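Local coordinates for DNA primase (Helicobacter pylori, PDB 4EHS), which synthesises the short RNA primers used by DNA polymerase in replication and is represented here by its C-terminal domain, which binds the DnaB helicase, at residues A[37-40]-A[41-45]; A[62-65]-A[66-70]. All coordinates share one frame; numbering follows the deposited sequence.

Contact 1 of 2, residues A[37-40]-A[41-45]; sequences VIRY and LLEDR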
# COMPACT_ATOMS: atom_id res chain seq x y z
N VAL A 37 12.71 -13.15 5.71
CA VAL A 37 11.84 -12.04 6.11
C VAL A 37 10.80 -12.61 7.10
O VAL A 37 10.59 -12.03 8.18
CB VAL A 37 11.23 -11.33 4.87
CG1 VAL A 37 10.08 -10.45 5.33
CG2 VAL A 37 12.27 -10.41 4.20
N ILE A 38 10.17 -13.75 6.78
CA ILE A 38 9.13 -14.28 7.62
C ILE A 38 9.71 -14.76 8.96
O ILE A 38 9.05 -14.69 10.01
CB ILE A 38 8.37 -15.39 6.88
CG1 ILE A 38 7.57 -14.74 5.71
CG2 ILE A 38 7.36 -16.08 7.83
CD1 ILE A 38 7.02 -15.77 4.74
N ARG A 39 10.93 -15.30 8.85
CA ARG A 39 11.59 -15.80 10.11
C ARG A 39 11.79 -14.63 11.12
O ARG A 39 11.59 -14.77 12.38
CB ARG A 39 12.93 -16.49 9.71
CG ARG A 39 13.59 -16.99 11.04
CD ARG A 39 12.73 -18.04 11.75
NE ARG A 39 13.63 -18.48 12.85
CZ ARG A 39 14.43 -19.52 12.73
NH1 ARG A 39 14.26 -20.40 11.71
NH2 ARG A 39 15.33 -19.75 13.72
N TYR A 40 12.21 -13.48 10.61
CA TYR A 40 12.30 -12.28 11.46
C TYR A 40 10.93 -11.97 12.08
O TYR A 40 10.84 -11.65 13.28
CB TYR A 40 12.68 -11.06 10.67
CG TYR A 40 14.19 -10.83 10.54
CD1 TYR A 40 14.91 -10.31 11.60
CD2 TYR A 40 14.85 -11.13 9.36
CE1 TYR A 40 16.30 -10.05 11.49
CE2 TYR A 40 16.24 -10.89 9.23
CZ TYR A 40 16.97 -10.39 10.34
OH TYR A 40 18.32 -10.14 10.22
N LEU A 41 9.87 -11.97 11.26
CA LEU A 41 8.49 -11.74 11.81
C LEU A 41 8.06 -12.79 12.85
O LEU A 41 7.34 -12.46 13.82
CB LEU A 41 7.46 -11.75 10.68
CG LEU A 41 7.90 -10.88 9.50
CD1 LEU A 41 6.74 -10.99 8.53
CD2 LEU A 41 8.15 -9.38 9.78
N LEU A 42 8.48 -14.03 12.66
CA LEU A 42 8.18 -15.06 13.66
C LEU A 42 8.91 -14.81 14.98
O LEU A 42 8.39 -15.18 16.08
CB LEU A 42 8.58 -16.45 13.10
CG LEU A 42 7.55 -16.99 12.10
CD1 LEU A 42 8.27 -18.16 11.35
CD2 LEU A 42 6.27 -17.54 12.78
N GLU A 43 10.13 -14.33 14.90
CA GLU A 43 10.95 -14.17 16.13
C GLU A 43 10.59 -12.89 16.86
O GLU A 43 10.74 -12.80 18.10
CB GLU A 43 12.44 -14.15 15.84
CG GLU A 43 12.86 -15.55 15.34
CD GLU A 43 14.12 -16.14 15.98
OE1 GLU A 43 14.76 -15.48 16.82
OE2 GLU A 43 14.55 -17.24 15.49
N ASP A 44 10.11 -11.87 16.11
CA ASP A 44 9.81 -10.60 16.78
C ASP A 44 8.54 -10.03 16.15
O ASP A 44 8.56 -9.48 15.09
CB ASP A 44 11.00 -9.64 16.74
CG ASP A 44 10.74 -8.34 17.56
OD1 ASP A 44 9.58 -8.03 17.88
OD2 ASP A 44 11.71 -7.69 17.83
N ARG A 45 7.41 -10.24 16.83
CA ARG A 45 6.11 -9.93 16.18
C ARG A 45 5.99 -8.42 16.03
O ARG A 45 5.17 -7.97 15.20
CB ARG A 45 4.91 -10.51 16.93
CG ARG A 45 3.74 -10.90 15.99
CD ARG A 45 2.67 -11.83 16.63
NE ARG A 45 1.39 -11.83 15.92
CZ ARG A 45 1.09 -12.57 14.84
NH1 ARG A 45 1.98 -13.40 14.30
NH2 ARG A 45 -0.11 -12.46 14.26
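Arg39 and Glu43, one turn apart near the C-terminal end of helix 30-43, form an i to i+4 salt bridge in which two nitrogens hold a single oxygen. Arg39 NE lies 3.1 Å from Glu43 OE2, and Arg39 NH2 is 3.2 Å from the same Glu43 OE2. The grip is side-on: the oxygen sits at the guanidinium edge, 2° out of its plane, and the carboxylate is nearly coplanar with that group. NE comes in on the anti side of OE2, whereas NH2 meets it almost along the C-O bond. With CG trans to the backbone N and a bend about CB-CG (chi2 63°), the arginine turns its NE-NH2 edge to the acid. Its NH1 is hydrogen-bonded to the carbonyls of Leu83 and Asp86, which should limit rotation of the group.

Backbone bonds of the i to i+4 pattern hold the helix, from Leu41 N to Val37 O and from Leu42 N to Ile38 O (2.8 Å). The last of the series, Asp44 N to Tyr40 O at 2.9 Å, closes the helix; Asp44 then leaves helical geometry and serves as N-cap of the next one, with OD1 bonded to Ser46 OG.

Apolar contact is lighter, Ile38 CG2 meeting Leu42 CD1 at 4.2 Å. These and adjacent side chains also pack on neighbouring helices: Ile38 and Leu42 on helix 78-85, Leu41 against Phe67 and Leu70 of helix 64-71, while Tyr40, its OH bonded to Lys92 N, turns its ring to Phe96 at the start of helix 96-117.

Contact 2 of 2, residues A[62-65]-A[66-70]; sequences HKKQ and EFDAL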
# COMPACT_ATOMS: atom_id res chain seq x y z
N HIS A 62 6.76 -17.56 -2.96
CA HIS A 62 7.18 -18.88 -2.48
C HIS A 62 6.63 -19.25 -1.18
O HIS A 62 6.40 -20.44 -0.93
CB HIS A 62 8.70 -18.99 -2.44
CG HIS A 62 9.35 -18.76 -3.76
ND1 HIS A 62 9.34 -19.71 -4.76
CD2 HIS A 62 10.00 -17.65 -4.27
CE1 HIS A 62 9.95 -19.19 -5.86
NE2 HIS A 62 10.38 -17.97 -5.56
N LYS A 63 6.36 -18.26 -0.31
CA LYS A 63 6.08 -18.54 1.09
C LYS A 63 4.78 -17.82 1.51
O LYS A 63 4.58 -17.47 2.66
CB LYS A 63 7.28 -18.20 2.03
CG LYS A 63 8.55 -18.99 1.72
CD LYS A 63 8.39 -20.45 2.07
CE LYS A 63 9.49 -21.29 1.47
NZ LYS A 63 9.44 -22.74 1.73
N LYS A 64 3.84 -17.76 0.57
CA LYS A 64 2.61 -17.06 0.84
C LYS A 64 1.83 -17.75 1.96
O LYS A 64 1.29 -17.09 2.84
CB LYS A 64 1.82 -16.99 -0.46
CG LYS A 64 0.47 -16.33 -0.28
CD LYS A 64 -0.16 -16.22 -1.66
CE LYS A 64 -1.23 -15.13 -1.68
NZ LYS A 64 -2.25 -15.48 -0.65
N GLN A 65 1.79 -19.08 1.97
CA GLN A 65 1.01 -19.80 2.99
C GLN A 65 1.58 -19.53 4.38
O GLN A 65 0.81 -19.33 5.30
CB GLN A 65 0.92 -21.33 2.72
CG GLN A 65 0.27 -21.56 1.35
CD GLN A 65 0.06 -23.01 0.95
OE1 GLN A 65 0.14 -23.94 1.77
NE2 GLN A 65 -0.24 -23.20 -0.33
N GLU A 66 2.91 -19.54 4.51
CA GLU A 66 3.57 -19.22 5.78
C GLU A 66 3.19 -17.82 6.26
O GLU A 66 2.80 -17.64 7.44
CB GLU A 66 5.11 -19.36 5.64
CG GLU A 66 5.50 -20.85 5.51
CD GLU A 66 5.48 -21.39 4.08
OE1 GLU A 66 4.88 -20.70 3.20
OE2 GLU A 66 6.02 -22.54 3.89
N PHE A 67 3.30 -16.82 5.38
CA PHE A 67 2.94 -15.44 5.78
C PHE A 67 1.46 -15.38 6.22
O PHE A 67 1.11 -14.78 7.28
CB PHE A 67 3.21 -14.44 4.64
CG PHE A 67 2.93 -12.99 5.05
CD1 PHE A 67 3.93 -12.25 5.72
CD2 PHE A 67 1.70 -12.35 4.77
CE1 PHE A 67 3.71 -10.92 6.12
CE2 PHE A 67 1.50 -11.02 5.15
CZ PHE A 67 2.51 -10.29 5.80
N ASP A 68 0.59 -16.00 5.41
CA ASP A 68 -0.82 -16.03 5.77
C ASP A 68 -1.04 -16.62 7.17
O ASP A 68 -1.82 -16.09 7.95
CB ASP A 68 -1.63 -16.82 4.70
CG ASP A 68 -1.93 -15.98 3.47
OD1 ASP A 68 -1.83 -14.74 3.54
OD2 ASP A 68 -2.21 -16.58 2.44
N ALA A 69 -0.42 -17.76 7.47
CA ALA A 69 -0.62 -18.41 8.74
C ALA A 69 -0.13 -17.54 9.88
O ALA A 69 -0.74 -17.49 10.96
CB ALA A 69 0.04 -19.78 8.77
N LEU A 70 0.99 -16.85 9.65
CA LEU A 70 1.57 -15.98 10.67
C LEU A 70 0.68 -14.77 10.93
O LEU A 70 0.73 -14.18 12.01
CB LEU A 70 2.97 -15.52 10.24
CG LEU A 70 3.58 -14.37 11.04
CD1 LEU A 70 3.78 -14.78 12.49
CD2 LEU A 70 4.89 -13.92 10.42
O HOH W 1 3.88 -21.56 0.89
O HOH W 2 6.56 -23.78 1.79
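Glu66 folds back over Lys63, the N-cap residue of helix 64-71, and its carboxylate lies across the lysine chain, touching it at CB and CD. A bend at chi2 (87°) brings this about, setting OE1 3.2 Å from Lys63 CA while OE2 lies 3.6 Å from Lys63 CD. Lys63 bends too, at its own chi2 of -69°. The charged ends do not meet directly: Lys63 NZ, which also has a long, weak ion pair with Glu31, stays 4.0 Å from Glu66 OE2, and a water spans the gap, accepting from NZ and donating to OE2. A second water donates to Glu66 OE1 at 2.7 Å and to the carbonyl of His62, with a weak bond from Gln65 N. Glu66 also packs on Leu80 and Leu83, setting this turn against helix 78-85 of the helicase-binding domain.

On another side of the same turn Lys64 reaches Asp68. Its chain is extended as far as CE, with CG trans to the backbone N (chi1 178°), and only the last torsion, chi4, bends to bring NZ within 3.3 Å of Asp68 OD2 in a salt bridge whose hydrogen bond is weak. Ser57 OG ties the pair together, bonded to both Lys64 NZ and Asp68 OD1. Phe67 instead swings its ring away from the preceding turn to stack on Phe60.

Chemically, the two acid-lysine pairs differ. Lys64 and Asp68 touch directly and share a hydroxyl, whereas the buried Glu66 carboxylate has water at both oxygens, and the nearby ammonium group would probably favour its ionised form.

Contact 1 comes first along the chain, on helix 30-43, and contact 2 follows on helix 64-71; both belong to the helicase-binding domain, and their centres are 12 Å apart. The two helices pack directly against each other. Leu70 fits against Leu41 and Leu42, with Leu41 CB 3.4 Å from Leu70 CD2, and Ile38 CD1 lies 3.6 Å from Lys63 O. Just past the end of helix 30-43, Arg45 NH1 makes a probable hydrogen bond to Leu70 O, at 2.7 Å. Helix 78-85 touches both contacts, so three helices meet here in the all-helical domain that binds DnaB.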